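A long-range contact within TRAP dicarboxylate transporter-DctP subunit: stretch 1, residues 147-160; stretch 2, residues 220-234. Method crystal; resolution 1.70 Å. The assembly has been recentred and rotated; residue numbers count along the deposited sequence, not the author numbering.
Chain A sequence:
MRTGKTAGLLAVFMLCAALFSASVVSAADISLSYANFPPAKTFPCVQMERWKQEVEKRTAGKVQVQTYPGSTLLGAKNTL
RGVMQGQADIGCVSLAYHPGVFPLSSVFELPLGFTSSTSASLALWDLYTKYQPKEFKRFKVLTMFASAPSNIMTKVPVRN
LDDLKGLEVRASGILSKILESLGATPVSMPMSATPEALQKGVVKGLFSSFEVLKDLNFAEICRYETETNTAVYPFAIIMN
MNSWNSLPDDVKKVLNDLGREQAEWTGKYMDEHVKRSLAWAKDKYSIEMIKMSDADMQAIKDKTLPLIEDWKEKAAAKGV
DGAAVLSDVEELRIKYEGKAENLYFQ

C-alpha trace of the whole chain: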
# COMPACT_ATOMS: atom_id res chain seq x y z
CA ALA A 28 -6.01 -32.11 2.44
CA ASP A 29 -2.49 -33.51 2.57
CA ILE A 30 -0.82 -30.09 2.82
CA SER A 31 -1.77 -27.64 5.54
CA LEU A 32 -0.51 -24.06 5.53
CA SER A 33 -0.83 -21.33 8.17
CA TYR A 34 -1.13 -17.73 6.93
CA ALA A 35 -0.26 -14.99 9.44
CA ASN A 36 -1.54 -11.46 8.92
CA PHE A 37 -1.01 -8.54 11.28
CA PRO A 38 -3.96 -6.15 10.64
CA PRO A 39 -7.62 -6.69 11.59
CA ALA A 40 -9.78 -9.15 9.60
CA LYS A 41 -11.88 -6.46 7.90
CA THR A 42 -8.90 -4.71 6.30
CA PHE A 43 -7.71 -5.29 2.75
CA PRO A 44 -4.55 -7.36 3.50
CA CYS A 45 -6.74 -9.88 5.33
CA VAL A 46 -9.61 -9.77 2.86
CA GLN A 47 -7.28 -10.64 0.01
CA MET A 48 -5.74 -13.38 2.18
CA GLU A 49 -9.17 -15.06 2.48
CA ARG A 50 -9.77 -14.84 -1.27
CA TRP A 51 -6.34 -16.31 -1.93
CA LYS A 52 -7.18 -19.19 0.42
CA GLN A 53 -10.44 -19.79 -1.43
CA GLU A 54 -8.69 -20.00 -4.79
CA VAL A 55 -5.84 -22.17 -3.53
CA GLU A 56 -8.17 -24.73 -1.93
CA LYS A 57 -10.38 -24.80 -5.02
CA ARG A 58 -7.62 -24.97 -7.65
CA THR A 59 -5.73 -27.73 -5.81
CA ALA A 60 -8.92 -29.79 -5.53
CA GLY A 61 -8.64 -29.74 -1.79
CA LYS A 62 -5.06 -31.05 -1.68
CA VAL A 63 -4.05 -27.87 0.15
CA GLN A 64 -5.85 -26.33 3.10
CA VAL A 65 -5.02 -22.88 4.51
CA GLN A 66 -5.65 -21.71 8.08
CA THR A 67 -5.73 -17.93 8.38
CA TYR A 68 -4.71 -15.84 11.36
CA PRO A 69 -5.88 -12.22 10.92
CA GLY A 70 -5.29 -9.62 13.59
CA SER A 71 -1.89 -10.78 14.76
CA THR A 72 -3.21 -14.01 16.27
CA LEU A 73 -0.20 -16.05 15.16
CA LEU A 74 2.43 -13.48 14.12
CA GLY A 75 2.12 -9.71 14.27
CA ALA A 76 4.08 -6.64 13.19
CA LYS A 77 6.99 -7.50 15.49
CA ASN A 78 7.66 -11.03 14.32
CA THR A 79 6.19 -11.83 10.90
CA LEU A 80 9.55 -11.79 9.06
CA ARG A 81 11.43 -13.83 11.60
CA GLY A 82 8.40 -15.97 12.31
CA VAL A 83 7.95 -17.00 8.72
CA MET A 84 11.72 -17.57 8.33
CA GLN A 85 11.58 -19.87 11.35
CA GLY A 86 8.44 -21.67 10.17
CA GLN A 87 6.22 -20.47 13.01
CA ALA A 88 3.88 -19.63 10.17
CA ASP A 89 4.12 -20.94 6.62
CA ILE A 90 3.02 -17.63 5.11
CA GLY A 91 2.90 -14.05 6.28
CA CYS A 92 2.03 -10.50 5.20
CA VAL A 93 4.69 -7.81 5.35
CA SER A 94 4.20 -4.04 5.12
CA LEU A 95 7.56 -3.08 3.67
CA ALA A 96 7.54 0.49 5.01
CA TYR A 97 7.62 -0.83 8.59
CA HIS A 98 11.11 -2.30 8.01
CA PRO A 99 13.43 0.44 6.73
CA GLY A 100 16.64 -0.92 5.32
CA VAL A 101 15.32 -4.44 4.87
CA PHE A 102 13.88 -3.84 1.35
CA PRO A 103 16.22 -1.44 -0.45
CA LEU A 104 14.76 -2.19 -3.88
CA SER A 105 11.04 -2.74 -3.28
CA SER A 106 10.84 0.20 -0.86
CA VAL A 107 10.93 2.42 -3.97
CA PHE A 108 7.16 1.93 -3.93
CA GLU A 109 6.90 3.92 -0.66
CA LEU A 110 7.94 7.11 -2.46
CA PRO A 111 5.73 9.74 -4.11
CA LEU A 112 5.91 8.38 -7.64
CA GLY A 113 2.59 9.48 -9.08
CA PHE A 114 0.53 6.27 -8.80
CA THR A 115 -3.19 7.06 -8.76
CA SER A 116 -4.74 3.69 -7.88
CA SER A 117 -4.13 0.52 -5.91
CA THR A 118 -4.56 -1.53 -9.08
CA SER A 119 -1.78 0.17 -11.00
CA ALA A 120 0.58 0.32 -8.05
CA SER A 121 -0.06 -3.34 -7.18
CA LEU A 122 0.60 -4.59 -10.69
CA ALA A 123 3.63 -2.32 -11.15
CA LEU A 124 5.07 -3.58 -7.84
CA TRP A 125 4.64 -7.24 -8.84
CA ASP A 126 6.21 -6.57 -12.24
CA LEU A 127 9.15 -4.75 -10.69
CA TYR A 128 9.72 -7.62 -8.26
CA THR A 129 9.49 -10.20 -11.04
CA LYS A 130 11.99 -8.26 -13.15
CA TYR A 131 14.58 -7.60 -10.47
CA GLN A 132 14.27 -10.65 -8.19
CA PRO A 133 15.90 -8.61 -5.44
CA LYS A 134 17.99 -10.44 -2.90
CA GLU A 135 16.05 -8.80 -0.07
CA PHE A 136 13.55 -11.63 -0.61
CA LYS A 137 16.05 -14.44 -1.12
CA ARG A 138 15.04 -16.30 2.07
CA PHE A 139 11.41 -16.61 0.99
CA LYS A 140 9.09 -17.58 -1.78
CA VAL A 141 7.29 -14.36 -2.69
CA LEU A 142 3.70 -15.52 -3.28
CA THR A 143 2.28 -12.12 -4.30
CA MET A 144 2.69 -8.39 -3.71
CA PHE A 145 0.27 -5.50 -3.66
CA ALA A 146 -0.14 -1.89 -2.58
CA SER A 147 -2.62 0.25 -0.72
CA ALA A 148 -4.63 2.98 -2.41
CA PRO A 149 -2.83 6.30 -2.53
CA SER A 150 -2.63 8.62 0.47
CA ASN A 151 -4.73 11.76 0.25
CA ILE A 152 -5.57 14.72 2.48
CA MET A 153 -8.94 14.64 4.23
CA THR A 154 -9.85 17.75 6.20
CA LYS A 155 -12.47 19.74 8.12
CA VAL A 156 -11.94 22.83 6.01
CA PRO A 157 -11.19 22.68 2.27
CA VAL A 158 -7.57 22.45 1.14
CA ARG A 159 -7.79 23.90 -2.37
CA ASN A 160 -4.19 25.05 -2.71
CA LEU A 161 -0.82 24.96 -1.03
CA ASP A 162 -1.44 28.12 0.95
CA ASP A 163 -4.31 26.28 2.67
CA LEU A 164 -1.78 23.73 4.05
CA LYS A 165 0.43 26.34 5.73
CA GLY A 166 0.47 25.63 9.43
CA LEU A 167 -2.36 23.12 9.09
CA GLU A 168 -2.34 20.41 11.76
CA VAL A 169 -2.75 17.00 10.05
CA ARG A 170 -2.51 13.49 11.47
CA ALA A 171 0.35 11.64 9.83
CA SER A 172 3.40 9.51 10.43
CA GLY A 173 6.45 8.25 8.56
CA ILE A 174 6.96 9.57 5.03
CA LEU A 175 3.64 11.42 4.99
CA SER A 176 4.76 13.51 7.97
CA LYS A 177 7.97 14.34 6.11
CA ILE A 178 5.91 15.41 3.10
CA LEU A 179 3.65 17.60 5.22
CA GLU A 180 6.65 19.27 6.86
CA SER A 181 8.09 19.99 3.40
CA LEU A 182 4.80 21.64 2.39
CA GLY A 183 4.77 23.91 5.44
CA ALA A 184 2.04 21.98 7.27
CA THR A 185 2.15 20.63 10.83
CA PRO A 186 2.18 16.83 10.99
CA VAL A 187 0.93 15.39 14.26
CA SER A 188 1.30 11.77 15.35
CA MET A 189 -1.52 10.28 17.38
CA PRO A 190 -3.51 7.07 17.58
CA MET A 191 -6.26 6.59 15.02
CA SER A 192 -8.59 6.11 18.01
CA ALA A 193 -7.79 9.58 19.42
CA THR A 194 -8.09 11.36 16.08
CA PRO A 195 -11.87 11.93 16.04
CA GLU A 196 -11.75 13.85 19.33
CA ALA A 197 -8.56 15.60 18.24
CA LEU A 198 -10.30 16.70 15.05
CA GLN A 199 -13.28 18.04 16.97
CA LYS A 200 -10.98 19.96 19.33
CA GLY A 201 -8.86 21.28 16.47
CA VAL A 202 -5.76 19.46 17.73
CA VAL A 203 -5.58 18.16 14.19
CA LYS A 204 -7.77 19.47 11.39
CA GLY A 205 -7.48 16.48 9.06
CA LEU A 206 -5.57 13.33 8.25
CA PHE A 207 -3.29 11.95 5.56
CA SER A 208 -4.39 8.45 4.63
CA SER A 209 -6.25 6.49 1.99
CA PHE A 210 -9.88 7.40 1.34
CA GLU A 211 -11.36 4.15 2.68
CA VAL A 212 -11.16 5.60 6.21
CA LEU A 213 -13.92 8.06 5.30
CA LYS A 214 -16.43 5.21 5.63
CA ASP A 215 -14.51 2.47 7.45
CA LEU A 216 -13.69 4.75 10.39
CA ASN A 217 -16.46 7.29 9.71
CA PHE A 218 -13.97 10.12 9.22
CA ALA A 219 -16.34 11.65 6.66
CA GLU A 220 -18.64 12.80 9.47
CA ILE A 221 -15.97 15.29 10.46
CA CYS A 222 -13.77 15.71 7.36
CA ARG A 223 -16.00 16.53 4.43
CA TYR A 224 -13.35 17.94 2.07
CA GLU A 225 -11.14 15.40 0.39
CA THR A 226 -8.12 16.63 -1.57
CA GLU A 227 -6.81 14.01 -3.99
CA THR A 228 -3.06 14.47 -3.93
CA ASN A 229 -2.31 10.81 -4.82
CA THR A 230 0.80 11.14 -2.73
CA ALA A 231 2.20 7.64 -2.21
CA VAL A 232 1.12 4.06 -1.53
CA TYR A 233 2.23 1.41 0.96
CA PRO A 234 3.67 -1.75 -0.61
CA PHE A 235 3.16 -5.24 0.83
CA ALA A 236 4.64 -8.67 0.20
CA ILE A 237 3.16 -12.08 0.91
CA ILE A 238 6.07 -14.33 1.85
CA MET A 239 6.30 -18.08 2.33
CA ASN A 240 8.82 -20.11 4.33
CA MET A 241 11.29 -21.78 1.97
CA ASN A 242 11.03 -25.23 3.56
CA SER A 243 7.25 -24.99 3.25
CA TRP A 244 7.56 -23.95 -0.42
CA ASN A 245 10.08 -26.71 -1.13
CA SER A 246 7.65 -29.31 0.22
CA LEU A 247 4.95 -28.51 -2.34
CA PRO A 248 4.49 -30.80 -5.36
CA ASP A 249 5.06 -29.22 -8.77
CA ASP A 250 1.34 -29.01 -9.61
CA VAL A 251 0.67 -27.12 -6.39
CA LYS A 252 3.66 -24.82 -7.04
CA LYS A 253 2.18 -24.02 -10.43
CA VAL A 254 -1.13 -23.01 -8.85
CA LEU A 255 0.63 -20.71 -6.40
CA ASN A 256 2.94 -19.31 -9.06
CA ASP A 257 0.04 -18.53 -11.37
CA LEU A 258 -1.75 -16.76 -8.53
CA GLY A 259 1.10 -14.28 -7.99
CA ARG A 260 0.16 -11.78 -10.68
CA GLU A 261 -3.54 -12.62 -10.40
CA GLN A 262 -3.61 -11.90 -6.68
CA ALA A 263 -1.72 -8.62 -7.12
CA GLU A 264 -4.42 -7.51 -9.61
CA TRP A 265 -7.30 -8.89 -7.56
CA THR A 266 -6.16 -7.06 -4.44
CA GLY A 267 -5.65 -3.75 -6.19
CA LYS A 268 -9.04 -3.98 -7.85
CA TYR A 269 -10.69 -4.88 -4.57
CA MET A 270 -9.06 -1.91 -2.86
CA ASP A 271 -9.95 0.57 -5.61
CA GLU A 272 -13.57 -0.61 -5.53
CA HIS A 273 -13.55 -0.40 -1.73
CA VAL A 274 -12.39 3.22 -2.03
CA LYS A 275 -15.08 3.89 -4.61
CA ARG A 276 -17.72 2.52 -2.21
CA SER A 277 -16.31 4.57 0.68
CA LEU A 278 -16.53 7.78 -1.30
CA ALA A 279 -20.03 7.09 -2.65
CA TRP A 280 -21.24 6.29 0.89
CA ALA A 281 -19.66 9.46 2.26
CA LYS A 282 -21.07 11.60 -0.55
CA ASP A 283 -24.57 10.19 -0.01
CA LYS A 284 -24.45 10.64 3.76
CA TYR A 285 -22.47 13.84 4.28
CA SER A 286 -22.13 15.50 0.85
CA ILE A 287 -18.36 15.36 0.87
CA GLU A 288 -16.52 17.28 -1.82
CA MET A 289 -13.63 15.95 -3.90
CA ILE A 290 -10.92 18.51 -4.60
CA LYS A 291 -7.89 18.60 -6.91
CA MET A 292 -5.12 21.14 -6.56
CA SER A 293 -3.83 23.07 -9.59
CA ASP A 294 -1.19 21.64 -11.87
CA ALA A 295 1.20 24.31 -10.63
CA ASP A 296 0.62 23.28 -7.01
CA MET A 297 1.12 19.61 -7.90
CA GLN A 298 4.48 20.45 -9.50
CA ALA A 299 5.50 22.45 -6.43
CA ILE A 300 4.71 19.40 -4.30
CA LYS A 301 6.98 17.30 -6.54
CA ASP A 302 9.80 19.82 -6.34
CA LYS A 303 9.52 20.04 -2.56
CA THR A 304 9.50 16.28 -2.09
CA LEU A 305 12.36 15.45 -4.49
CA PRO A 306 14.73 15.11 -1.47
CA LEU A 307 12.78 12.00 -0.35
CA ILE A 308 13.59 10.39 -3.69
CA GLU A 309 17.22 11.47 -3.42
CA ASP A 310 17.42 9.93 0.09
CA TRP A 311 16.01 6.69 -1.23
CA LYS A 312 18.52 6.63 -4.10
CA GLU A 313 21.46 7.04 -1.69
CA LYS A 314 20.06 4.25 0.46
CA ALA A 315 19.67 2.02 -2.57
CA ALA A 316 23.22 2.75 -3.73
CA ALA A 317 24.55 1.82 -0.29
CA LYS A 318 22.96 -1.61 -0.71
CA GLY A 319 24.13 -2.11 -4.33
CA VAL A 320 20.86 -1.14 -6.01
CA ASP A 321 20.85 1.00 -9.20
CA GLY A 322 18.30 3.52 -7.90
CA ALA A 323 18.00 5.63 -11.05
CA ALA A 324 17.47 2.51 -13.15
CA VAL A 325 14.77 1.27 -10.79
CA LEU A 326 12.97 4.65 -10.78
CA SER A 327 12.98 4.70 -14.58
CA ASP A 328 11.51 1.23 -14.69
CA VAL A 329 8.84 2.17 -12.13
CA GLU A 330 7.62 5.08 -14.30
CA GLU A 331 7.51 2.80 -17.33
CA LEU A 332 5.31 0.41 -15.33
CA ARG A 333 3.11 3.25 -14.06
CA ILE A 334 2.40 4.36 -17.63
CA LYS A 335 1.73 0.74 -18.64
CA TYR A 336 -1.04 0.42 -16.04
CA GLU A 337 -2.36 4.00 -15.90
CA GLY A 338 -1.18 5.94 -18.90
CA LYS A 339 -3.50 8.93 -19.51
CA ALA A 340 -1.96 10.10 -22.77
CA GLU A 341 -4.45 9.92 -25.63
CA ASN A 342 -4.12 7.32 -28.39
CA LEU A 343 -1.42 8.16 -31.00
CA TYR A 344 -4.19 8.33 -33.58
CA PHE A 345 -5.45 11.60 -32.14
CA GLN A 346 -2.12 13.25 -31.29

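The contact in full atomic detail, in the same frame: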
# COMPACT_ATOMS: atom_id res chain seq x y z
N SER A 147 -1.44 -0.49 -1.13
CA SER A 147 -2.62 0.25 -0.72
C SER A 147 -3.08 1.20 -1.82
O SER A 147 -2.40 1.37 -2.83
CB SER A 147 -2.28 1.05 0.53
OG SER A 147 -1.43 2.15 0.19
N ALA A 148 -4.23 1.84 -1.62
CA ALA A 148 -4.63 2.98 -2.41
C ALA A 148 -3.77 4.15 -2.00
O ALA A 148 -3.16 4.13 -0.92
CB ALA A 148 -6.09 3.31 -2.19
N PRO A 149 -3.69 5.17 -2.86
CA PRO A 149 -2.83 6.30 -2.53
C PRO A 149 -3.31 7.08 -1.32
O PRO A 149 -4.50 7.12 -1.02
CB PRO A 149 -2.90 7.18 -3.79
CG PRO A 149 -3.21 6.21 -4.87
CD PRO A 149 -4.16 5.24 -4.25
N SER A 150 -2.35 7.72 -0.65
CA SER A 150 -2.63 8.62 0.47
C SER A 150 -3.05 9.98 -0.02
O SER A 150 -2.42 10.55 -0.91
CB SER A 150 -1.37 8.75 1.29
OG SER A 150 -1.03 7.47 1.82
N ASN A 151 -4.09 10.51 0.62
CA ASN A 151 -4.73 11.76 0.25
C ASN A 151 -5.03 12.55 1.53
O ASN A 151 -4.93 12.03 2.64
CB ASN A 151 -6.01 11.46 -0.50
CG ASN A 151 -5.76 10.88 -1.87
OD1 ASN A 151 -5.15 11.54 -2.72
ND2 ASN A 151 -6.24 9.67 -2.12
N ILE A 152 -5.39 13.82 1.35
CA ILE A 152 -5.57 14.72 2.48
C ILE A 152 -7.06 14.94 2.70
O ILE A 152 -7.75 15.44 1.81
CB ILE A 152 -4.86 16.05 2.21
CG1 ILE A 152 -3.36 15.80 2.06
CG2 ILE A 152 -5.10 17.05 3.35
CD1 ILE A 152 -2.54 17.00 1.65
N MET A 153 -7.54 14.56 3.88
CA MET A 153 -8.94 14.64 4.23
C MET A 153 -9.07 15.59 5.41
O MET A 153 -8.46 15.37 6.47
CB MET A 153 -9.45 13.26 4.62
CG MET A 153 -9.44 12.26 3.46
SD MET A 153 -9.55 10.56 4.04
CE MET A 153 -7.83 10.27 4.44
N THR A 154 -9.88 16.63 5.25
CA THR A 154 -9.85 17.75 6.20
C THR A 154 -11.22 18.34 6.54
O THR A 154 -12.20 18.14 5.82
CB THR A 154 -8.99 18.91 5.64
OG1 THR A 154 -9.47 19.27 4.33
CG2 THR A 154 -7.52 18.54 5.57
N LYS A 155 -11.26 19.06 7.65
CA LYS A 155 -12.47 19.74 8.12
C LYS A 155 -12.83 20.93 7.27
O LYS A 155 -14.00 21.22 7.06
CB LYS A 155 -12.30 20.20 9.57
CG LYS A 155 -12.04 19.08 10.55
CD LYS A 155 -11.89 19.59 11.98
CE LYS A 155 -13.07 20.41 12.42
NZ LYS A 155 -12.84 20.89 13.82
N VAL A 156 -11.80 21.64 6.83
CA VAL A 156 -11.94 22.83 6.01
C VAL A 156 -11.23 22.55 4.67
O VAL A 156 -10.22 21.85 4.62
CB VAL A 156 -11.32 24.05 6.72
CG1 VAL A 156 -11.17 25.25 5.78
CG2 VAL A 156 -12.14 24.43 7.94
N PRO A 157 -11.77 23.08 3.57
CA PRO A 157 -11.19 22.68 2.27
C PRO A 157 -9.72 23.08 2.10
O PRO A 157 -9.34 24.20 2.43
CB PRO A 157 -12.02 23.46 1.24
CG PRO A 157 -13.20 23.98 1.97
CD PRO A 157 -12.91 24.00 3.42
N VAL A 158 -8.92 22.15 1.60
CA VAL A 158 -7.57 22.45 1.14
C VAL A 158 -7.63 22.52 -0.38
O VAL A 158 -7.67 21.48 -1.05
CB VAL A 158 -6.55 21.41 1.62
CG1 VAL A 158 -5.21 21.65 1.00
CG2 VAL A 158 -6.44 21.46 3.14
N ARG A 159 -7.67 23.73 -0.92
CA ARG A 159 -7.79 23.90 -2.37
C ARG A 159 -6.47 24.28 -3.01
O ARG A 159 -6.32 24.16 -4.24
CB ARG A 159 -8.85 24.96 -2.67
CG ARG A 159 -10.18 24.65 -2.02
CD ARG A 159 -11.27 25.53 -2.54
NE ARG A 159 -12.52 25.24 -1.85
CZ ARG A 159 -13.34 24.24 -2.17
NH1 ARG A 159 -14.45 24.06 -1.47
NH2 ARG A 159 -13.07 23.44 -3.18
N ASN A 160 -5.51 24.70 -2.20
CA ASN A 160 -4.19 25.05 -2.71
C ASN A 160 -3.14 24.90 -1.62
O ASN A 160 -3.44 24.56 -0.47
CB ASN A 160 -4.20 26.48 -3.24
CG ASN A 160 -4.66 27.48 -2.20
OD1 ASN A 160 -4.22 27.42 -1.05
ND2 ASN A 160 -5.55 28.38 -2.59
N GLU A 220 -17.71 12.02 8.67
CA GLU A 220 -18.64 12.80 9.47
C GLU A 220 -18.02 14.14 9.82
O GLU A 220 -18.71 15.15 9.90
CB GLU A 220 -19.06 12.08 10.75
CG GLU A 220 -20.13 12.86 11.53
CD GLU A 220 -20.89 12.01 12.50
OE1 GLU A 220 -20.41 10.92 12.85
OE2 GLU A 220 -21.99 12.44 12.93
N ILE A 221 -16.71 14.12 10.02
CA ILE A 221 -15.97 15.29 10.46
C ILE A 221 -15.22 15.97 9.31
O ILE A 221 -15.21 17.20 9.22
CB ILE A 221 -14.96 14.89 11.55
CG1 ILE A 221 -15.69 14.31 12.75
CG2 ILE A 221 -14.11 16.09 11.94
CD1 ILE A 221 -14.74 13.74 13.79
N CYS A 222 -14.60 15.17 8.44
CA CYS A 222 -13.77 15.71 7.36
C CYS A 222 -14.51 15.54 6.06
O CYS A 222 -14.47 14.47 5.47
CB CYS A 222 -12.45 14.96 7.26
SG CYS A 222 -11.48 15.04 8.77
N ARG A 223 -15.15 16.60 5.60
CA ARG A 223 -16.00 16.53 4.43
C ARG A 223 -15.40 17.14 3.18
O ARG A 223 -16.12 17.35 2.21
CB ARG A 223 -17.33 17.21 4.76
CG ARG A 223 -17.99 16.53 5.94
CD ARG A 223 -19.40 16.94 6.17
NE ARG A 223 -19.88 16.34 7.41
CZ ARG A 223 -21.13 16.42 7.85
NH1 ARG A 223 -22.05 17.04 7.12
NH2 ARG A 223 -21.47 15.85 9.00
N TYR A 224 -14.10 17.44 3.23
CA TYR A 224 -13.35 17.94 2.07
C TYR A 224 -12.14 17.05 1.85
O TYR A 224 -11.29 16.88 2.73
CB TYR A 224 -12.93 19.40 2.26
CG TYR A 224 -14.13 20.26 2.48
CD1 TYR A 224 -14.84 20.78 1.41
CD2 TYR A 224 -14.59 20.52 3.77
CE1 TYR A 224 -15.96 21.55 1.60
CE2 TYR A 224 -15.72 21.29 3.97
CZ TYR A 224 -16.41 21.80 2.87
OH TYR A 224 -17.52 22.58 3.02
N GLU A 225 -12.11 16.44 0.68
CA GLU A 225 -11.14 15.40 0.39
C GLU A 225 -10.29 15.87 -0.79
O GLU A 225 -10.79 15.98 -1.92
CB GLU A 225 -11.86 14.10 0.03
CG GLU A 225 -13.24 13.91 0.67
CD GLU A 225 -13.24 13.96 2.20
OE1 GLU A 225 -12.16 13.93 2.82
OE2 GLU A 225 -14.36 14.05 2.80
N THR A 226 -9.02 16.15 -0.52
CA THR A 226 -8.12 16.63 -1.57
C THR A 226 -7.27 15.49 -2.11
O THR A 226 -6.47 14.90 -1.38
CB THR A 226 -7.25 17.77 -1.04
OG1 THR A 226 -8.12 18.83 -0.62
CG2 THR A 226 -6.31 18.28 -2.13
N GLU A 227 -7.46 15.16 -3.38
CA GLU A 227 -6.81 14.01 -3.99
C GLU A 227 -5.42 14.40 -4.49
O GLU A 227 -5.23 14.90 -5.60
CB GLU A 227 -7.66 13.42 -5.11
CG GLU A 227 -7.23 11.99 -5.48
CD GLU A 227 -8.14 11.31 -6.49
OE1 GLU A 227 -8.63 12.02 -7.40
OE2 GLU A 227 -8.37 10.07 -6.37
N THR A 228 -4.45 14.20 -3.63
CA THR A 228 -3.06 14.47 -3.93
C THR A 228 -2.34 13.24 -4.52
O THR A 228 -1.27 13.38 -5.13
CB THR A 228 -2.30 14.86 -2.67
OG1 THR A 228 -2.48 13.84 -1.68
CG2 THR A 228 -2.79 16.19 -2.13
N ASN A 229 -2.92 12.05 -4.34
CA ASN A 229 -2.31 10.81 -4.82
C ASN A 229 -0.83 10.74 -4.45
O ASN A 229 0.05 10.52 -5.30
CB ASN A 229 -2.50 10.65 -6.35
CG ASN A 229 -3.86 10.09 -6.70
OD1 ASN A 229 -4.36 9.20 -6.01
ND2 ASN A 229 -4.49 10.63 -7.74
N THR A 230 -0.57 10.87 -3.16
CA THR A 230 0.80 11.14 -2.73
C THR A 230 1.73 9.93 -2.84
O THR A 230 2.78 10.00 -3.48
CB THR A 230 0.80 11.74 -1.33
OG1 THR A 230 0.15 13.01 -1.40
CG2 THR A 230 2.21 11.93 -0.84
N ALA A 231 1.35 8.82 -2.24
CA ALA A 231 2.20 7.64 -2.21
C ALA A 231 1.30 6.49 -1.82
O ALA A 231 0.23 6.72 -1.26
CB ALA A 231 3.32 7.80 -1.17
N VAL A 232 1.79 5.27 -2.02
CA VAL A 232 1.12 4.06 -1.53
C VAL A 232 2.04 3.32 -0.56
O VAL A 232 3.22 3.64 -0.41
CB VAL A 232 0.76 3.09 -2.70
CG1 VAL A 232 -0.16 3.75 -3.74
CG2 VAL A 232 2.02 2.58 -3.37
N TYR A 233 1.48 2.33 0.13
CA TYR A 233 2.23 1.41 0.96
C TYR A 233 2.29 0.05 0.28
O TYR A 233 1.25 -0.54 0.00
CB TYR A 233 1.55 1.22 2.32
CG TYR A 233 1.50 2.49 3.12
CD1 TYR A 233 2.60 2.90 3.87
CD2 TYR A 233 0.38 3.28 3.11
CE1 TYR A 233 2.57 4.08 4.59
CE2 TYR A 233 0.33 4.46 3.83
CZ TYR A 233 1.43 4.85 4.56
OH TYR A 233 1.38 6.03 5.28
N PRO A 234 3.50 -0.43 0.00
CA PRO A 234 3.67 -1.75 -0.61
C PRO A 234 3.73 -2.89 0.42
O PRO A 234 4.26 -2.74 1.53
CB PRO A 234 5.00 -1.64 -1.33
CG PRO A 234 5.80 -0.70 -0.46
CD PRO A 234 4.80 0.27 0.12
O HOH W 1 -6.59 8.52 -4.87
O HOH W 2 -9.68 19.44 1.54
O HOH W 3 -15.83 19.04 7.13

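Two segments distant in sequence can be joined by a backbone ladder, with side chains and waters supplementing it, and this contact in a TRAP transporter DctP subunit is a compact example. The strands, bridged from Ile 152 to Thr 154 and from Tyr 224 to Thr 226, run antiparallel, at 163°. Ile 152 and Thr 226 form a hydrogen-bonded pair, Ile 152 N to Thr 226 O at 3.1 Å and Thr 226 N to Ile 152 O at 2.7 Å. Thr 154 and Tyr 224 repeat the pattern: Thr 154 N lies 2.9 Å from Tyr 224 O, and here the longer bond is Tyr 224 N to Thr 154 O, 3.3 Å. Between them, Met 153 and Glu 225 form the non-hydrogen-bonded pair, and Met 153 CA approaches Tyr 224 O at 3.6 Å in a CA-H...O contact.

Backbone pairing is found again toward Ser 147 and Ser 150. Ser 150 N donates to Ala 231 O (2.8 Å) and Ser 150 O accepts from Thr 230 N (2.9 Å), while Ser 147 N donates to Tyr 233 O (2.9 Å).

Side chains add to the backbone bonds. Asn 151 OD1 accepts from Asn 229 N at 2.8 Å, where Asn 229 adopts positive phi (48°). Ser 147 OG, in the p rotamer, receives Tyr 233 N at 2.9 Å, standing in for Ser 147 O, which is left without a partner. Thr 226 OG1 donates to Val 158 O at 2.7 Å.

Apolar packing adds a few contacts. Pro 157 CG sits 3.7 Å from the centroid of the Tyr 224 ring, only 13° off its normal, a CH-pi contact over the face. Pro 149 CG meets Val 232 CG1 at 4.1 Å.

Ordered waters extend the network. One bridges Asn 151 ND2, Glu 227 OE2 and Asn 229 OD1; another accepts from Val 158 N and donates to Thr 154 OG1 and Thr 226 OG1, tying the two threonines together on their shared face of the sheet.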